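Local coordinates for argininosuccinate lyase (Chelativorans sp., PDB 6RXA), which catalyses carbon–nitrogen bond cleavage and formation as an EDDS lyase of the aspartase/fumarase superfamily, here an engineered variant for enantioselective synthesis of chiral dipeptide-sweetener synthons, at the interface of chains A and B and the interface of chains A and C. Residues are numbered along the deposited sequence; one frame, centred on the assembly and turned at random. Chains: chain A/B/C, Argininosuccinate lyase.

Contact 1: the interface of chains A and B. Residues chain A 367, 371, 386, 389-390; chain B 12-13, 283-284.
B:Pro284 and B:Gly12, both on loops of chain B, meet helices 367-378 and 382-399 of chain A; B:Gly12 adopts a backbone conformation suited to glycine (phi 55°, psi -129°), whereas B:Pro284 has a helix-like phi and psi. The site is a worked example of a proline used as a rigid apolar peg: its ring fits between two helices and accounts for almost half of the surface hidden here. Atom CG, at the far end of the ring, points into the groove, where A:Val389 CG1 packs 3.8 Å from it. On the other helix, the side chain of A:Thr371 runs antiparallel past the ring, and its OG1 is turned towards the same end of it. This hydroxyl is already committed within its own helix, donating to the carbonyl oxygen of A:Met367 at 2.8 Å, a bond that fixes its rotation while its oxygen faces the proline. Nearby, CB of A:Met367 touches B:Pro284 CD at 4.0 Å.

A:His386 supplies a flat wall. With CG anti to the backbone N (chi1 175°), the imidazole turns one face to the proline, and B:Pro284 CB stands 4.0 Å above the ring plane, over its centre. The imidazole NE2 lies 3.6 Å from B:Pro284 CA, so the histidine also covers the base of the proline. Helix backbone also takes part: B:Pro284 CB rests 3.5 Å from the amide N of A:Ala390. At the rim, the methyl CB of A:Ala390 presses 3.4 Å from B:Gly12 CA, tight packing that the missing side chain of the glycine permits.

B:Met283 and B:Pro284 belong to the signature sequence of the superfamily, the loop that carries the catalytic serine. By seating the proline of that loop on helices 367-378 and 382-399 of a neighbouring subunit, in its C-terminal region, the contact probably steadies the active-site loop and ties it to tetramer assembly.

Contact 2: the interface of chains A and C. Residues chain A 237, 239-240, 243, 306, 310; chain C 185, 243, 247.
C:Phe243 and A:Phe243, copies of one residue related by the two-fold symmetry, stack face to face across the junction, an instructive case of an aromatic pair built by a two-fold axis. The rings are almost parallel (4°) but displaced, with centroids 4.5 Å apart, so that CG meets CG at 3.5 Å. The displacement places the CB of each phenylalanine over the centre of the other ring, 3.6 Å from its centroid in a CH-pi contact. Both have CG anti to the backbone N (chi1 168°), which turns each side chain from its own helix 236-262 onto its mate. The far end of the C:Phe243 ring reaches the A helix, its CZ lying 3.5 Å from A:Glu240 CA.

A:Glu240 lays its CB and CG against that end, then extends onward to C:Arg185. The guanidinium grips side-on, NE and NH2 both donating to the one carboxylate oxygen OE1, each at 2.9 Å, in a salt bridge. It is not a flat pairing: the two planes stand 79° apart, with NE above the carboxylate plane and NH2 nearly along the C–O bond. A leucine in place of C:Arg185 would probably leave the A:Glu240 carboxylate without its charge mate and free to turn.

Around the rings, C:Val247 packs between A:Ala239 and A:Leu310, whose CD2 touches C:Val247 CA at 3.9 Å. Apolar stacking inside, flanked by a charged pair, thus joins the long helices of two subunits in the central helical bundle that holds this family's tetramer together.

Contact 1: the interface of chains A and B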
# COMPACT_ATOMS: atom_id res chain seq x y z
N MET A 367 19.65 35.23 -8.64
CA MET A 367 19.95 35.98 -7.43
C MET A 367 21.01 35.31 -6.56
O MET A 367 21.70 36.01 -5.80
CB MET A 367 18.68 36.24 -6.62
CG MET A 367 17.70 37.18 -7.29
SD MET A 367 18.38 38.82 -7.58
CE MET A 367 18.51 38.81 -9.37
N THR A 371 24.28 37.15 -4.88
CA THR A 371 24.65 37.02 -3.47
C THR A 371 26.08 36.51 -3.31
O THR A 371 26.86 37.04 -2.49
CB THR A 371 23.69 36.04 -2.79
OG1 THR A 371 22.32 36.40 -3.07
CG2 THR A 371 23.90 36.02 -1.28
N HIS A 386 22.64 37.50 1.66
CA HIS A 386 21.32 36.97 1.30
C HIS A 386 20.22 37.96 1.64
O HIS A 386 19.32 38.20 0.83
CB HIS A 386 21.16 35.64 2.02
CG HIS A 386 19.82 35.00 1.86
ND1 HIS A 386 18.69 35.47 2.50
CD2 HIS A 386 19.43 33.90 1.18
CE1 HIS A 386 17.67 34.70 2.20
NE2 HIS A 386 18.09 33.72 1.42
N VAL A 389 20.15 40.80 -0.92
CA VAL A 389 19.61 40.41 -2.21
C VAL A 389 18.12 40.09 -2.13
O VAL A 389 17.37 40.36 -3.07
CB VAL A 389 20.44 39.27 -2.83
CG1 VAL A 389 19.80 38.80 -4.13
CG2 VAL A 389 21.89 39.74 -3.05
N ALA A 390 17.64 39.53 -1.02
CA ALA A 390 16.20 39.34 -0.90
C ALA A 390 15.48 40.68 -1.02
O ALA A 390 14.41 40.77 -1.63
CB ALA A 390 15.86 38.65 0.41
N GLY B 12 14.58 37.26 4.70
CA GLY B 12 14.33 37.61 3.30
C GLY B 12 12.85 37.72 3.00
O GLY B 12 12.10 38.41 3.70
N ARG B 13 12.40 37.02 1.94
CA ARG B 13 11.01 37.08 1.53
C ARG B 13 10.04 36.38 2.48
O ARG B 13 8.83 36.50 2.29
CB ARG B 13 10.84 36.51 0.12
CG ARG B 13 11.64 37.26 -0.93
CD ARG B 13 11.21 36.88 -2.34
NE ARG B 13 9.83 37.27 -2.60
CZ ARG B 13 9.13 36.87 -3.64
NH1 ARG B 13 9.66 36.04 -4.53
NH2 ARG B 13 7.88 37.29 -3.80
N MET B 283 18.94 30.76 -1.86
CA MET B 283 18.36 31.49 -2.98
C MET B 283 17.44 32.61 -2.49
O MET B 283 16.31 32.32 -2.07
CB MET B 283 17.57 30.51 -3.86
CG MET B 283 18.42 29.48 -4.57
SD MET B 283 17.50 28.18 -5.41
CE MET B 283 16.84 27.26 -4.03
N PRO B 284 17.86 33.87 -2.52
CA PRO B 284 17.05 34.91 -1.87
C PRO B 284 15.74 35.22 -2.56
O PRO B 284 14.87 35.84 -1.93
CB PRO B 284 17.97 36.15 -1.86
CG PRO B 284 19.35 35.62 -2.17
CD PRO B 284 19.13 34.40 -3.05

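Contact 2: the interface of chains A and C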
# COMPACT_ATOMS: atom_id res chain seq x y z
N HIS A 237 11.86 -12.78 -4.63
CA HIS A 237 12.19 -12.27 -5.96
C HIS A 237 10.98 -11.69 -6.67
O HIS A 237 11.12 -10.77 -7.48
CB HIS A 237 12.83 -13.38 -6.80
CG HIS A 237 11.97 -14.60 -6.94
ND1 HIS A 237 11.67 -15.43 -5.88
CD2 HIS A 237 11.35 -15.14 -8.02
CE1 HIS A 237 10.90 -16.42 -6.29
NE2 HIS A 237 10.70 -16.28 -7.59
N ALA A 239 8.31 -10.23 -5.06
CA ALA A 239 8.16 -8.94 -4.39
C ALA A 239 9.20 -7.94 -4.88
O ALA A 239 8.87 -6.77 -5.13
CB ALA A 239 8.26 -9.13 -2.88
N GLU A 240 10.45 -8.39 -5.04
CA GLU A 240 11.51 -7.48 -5.45
C GLU A 240 11.31 -6.99 -6.88
O GLU A 240 11.55 -5.82 -7.18
CB GLU A 240 12.88 -8.14 -5.28
CG GLU A 240 14.03 -7.21 -5.57
CD GLU A 240 15.39 -7.88 -5.44
OE1 GLU A 240 15.47 -9.02 -4.96
OE2 GLU A 240 16.38 -7.26 -5.84
N PHE A 243 8.80 -4.36 -6.69
CA PHE A 243 9.35 -3.13 -6.14
C PHE A 243 10.19 -2.36 -7.16
O PHE A 243 10.07 -1.14 -7.28
CB PHE A 243 10.22 -3.38 -4.91
CG PHE A 243 11.00 -2.16 -4.55
CD1 PHE A 243 10.35 -1.05 -4.00
CD2 PHE A 243 12.35 -2.07 -4.81
CE1 PHE A 243 11.04 0.09 -3.71
CE2 PHE A 243 13.05 -0.92 -4.51
CZ PHE A 243 12.38 0.17 -3.97
N LEU A 306 2.91 -4.61 -5.87
CA LEU A 306 3.88 -4.58 -4.78
C LEU A 306 3.21 -4.82 -3.44
O LEU A 306 3.64 -5.66 -2.64
CB LEU A 306 4.62 -3.24 -4.79
CG LEU A 306 5.59 -2.98 -3.64
CD1 LEU A 306 6.65 -4.05 -3.58
CD2 LEU A 306 6.18 -1.58 -3.78
N LEU A 310 3.44 -8.35 -1.10
CA LEU A 310 3.98 -8.28 0.26
C LEU A 310 2.93 -8.61 1.31
O LEU A 310 3.24 -9.26 2.31
CB LEU A 310 4.58 -6.90 0.54
CG LEU A 310 5.96 -6.67 -0.06
CD1 LEU A 310 6.30 -5.17 -0.01
CD2 LEU A 310 7.05 -7.49 0.60
N ARG C 185 20.62 -8.10 -0.58
CA ARG C 185 19.81 -6.92 -0.89
C ARG C 185 20.29 -5.71 -0.11
O ARG C 185 20.37 -4.59 -0.64
CB ARG C 185 18.33 -7.16 -0.56
CG ARG C 185 17.58 -8.09 -1.49
CD ARG C 185 16.05 -8.19 -1.10
NE ARG C 185 15.48 -9.08 -2.08
CZ ARG C 185 15.33 -10.38 -1.94
NH1 ARG C 185 15.54 -10.98 -0.76
NH2 ARG C 185 14.92 -11.08 -2.97
N PHE C 243 11.79 -0.82 1.26
CA PHE C 243 11.41 -2.09 0.66
C PHE C 243 12.19 -3.26 1.25
O PHE C 243 11.61 -4.31 1.56
CB PHE C 243 11.61 -2.11 -0.85
CG PHE C 243 11.50 -3.49 -1.39
CD1 PHE C 243 10.26 -4.13 -1.44
CD2 PHE C 243 12.61 -4.20 -1.78
CE1 PHE C 243 10.14 -5.41 -1.88
CE2 PHE C 243 12.50 -5.50 -2.23
CZ PHE C 243 11.25 -6.11 -2.27
N VAL C 247 10.45 -6.56 2.86
CA VAL C 247 10.54 -7.94 2.36
C VAL C 247 11.26 -8.84 3.35
O VAL C 247 10.82 -9.97 3.62
CB VAL C 247 11.10 -8.01 0.92
CG1 VAL C 247 12.61 -7.83 0.89
CG2 VAL C 247 10.71 -9.36 0.29

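About 44 Å separates the centres of contact 1 and contact 2, which have no residue in common. In chain A they engage different elements: contact 1 uses helices 367-378 and 382-399, contact 2 helices 236-262 and 303-314. One subunit therefore reaches two different neighbours, B through helices of its C-terminal region and C through the central bundle. Two-fold symmetry repeats each contact with its chains exchanged, so the two interface types together can link the four copies into a closed tetramer. In this family active sites draw on several subunits, so a bundle core and peripheral loop anchoring are likely to support catalysis jointly.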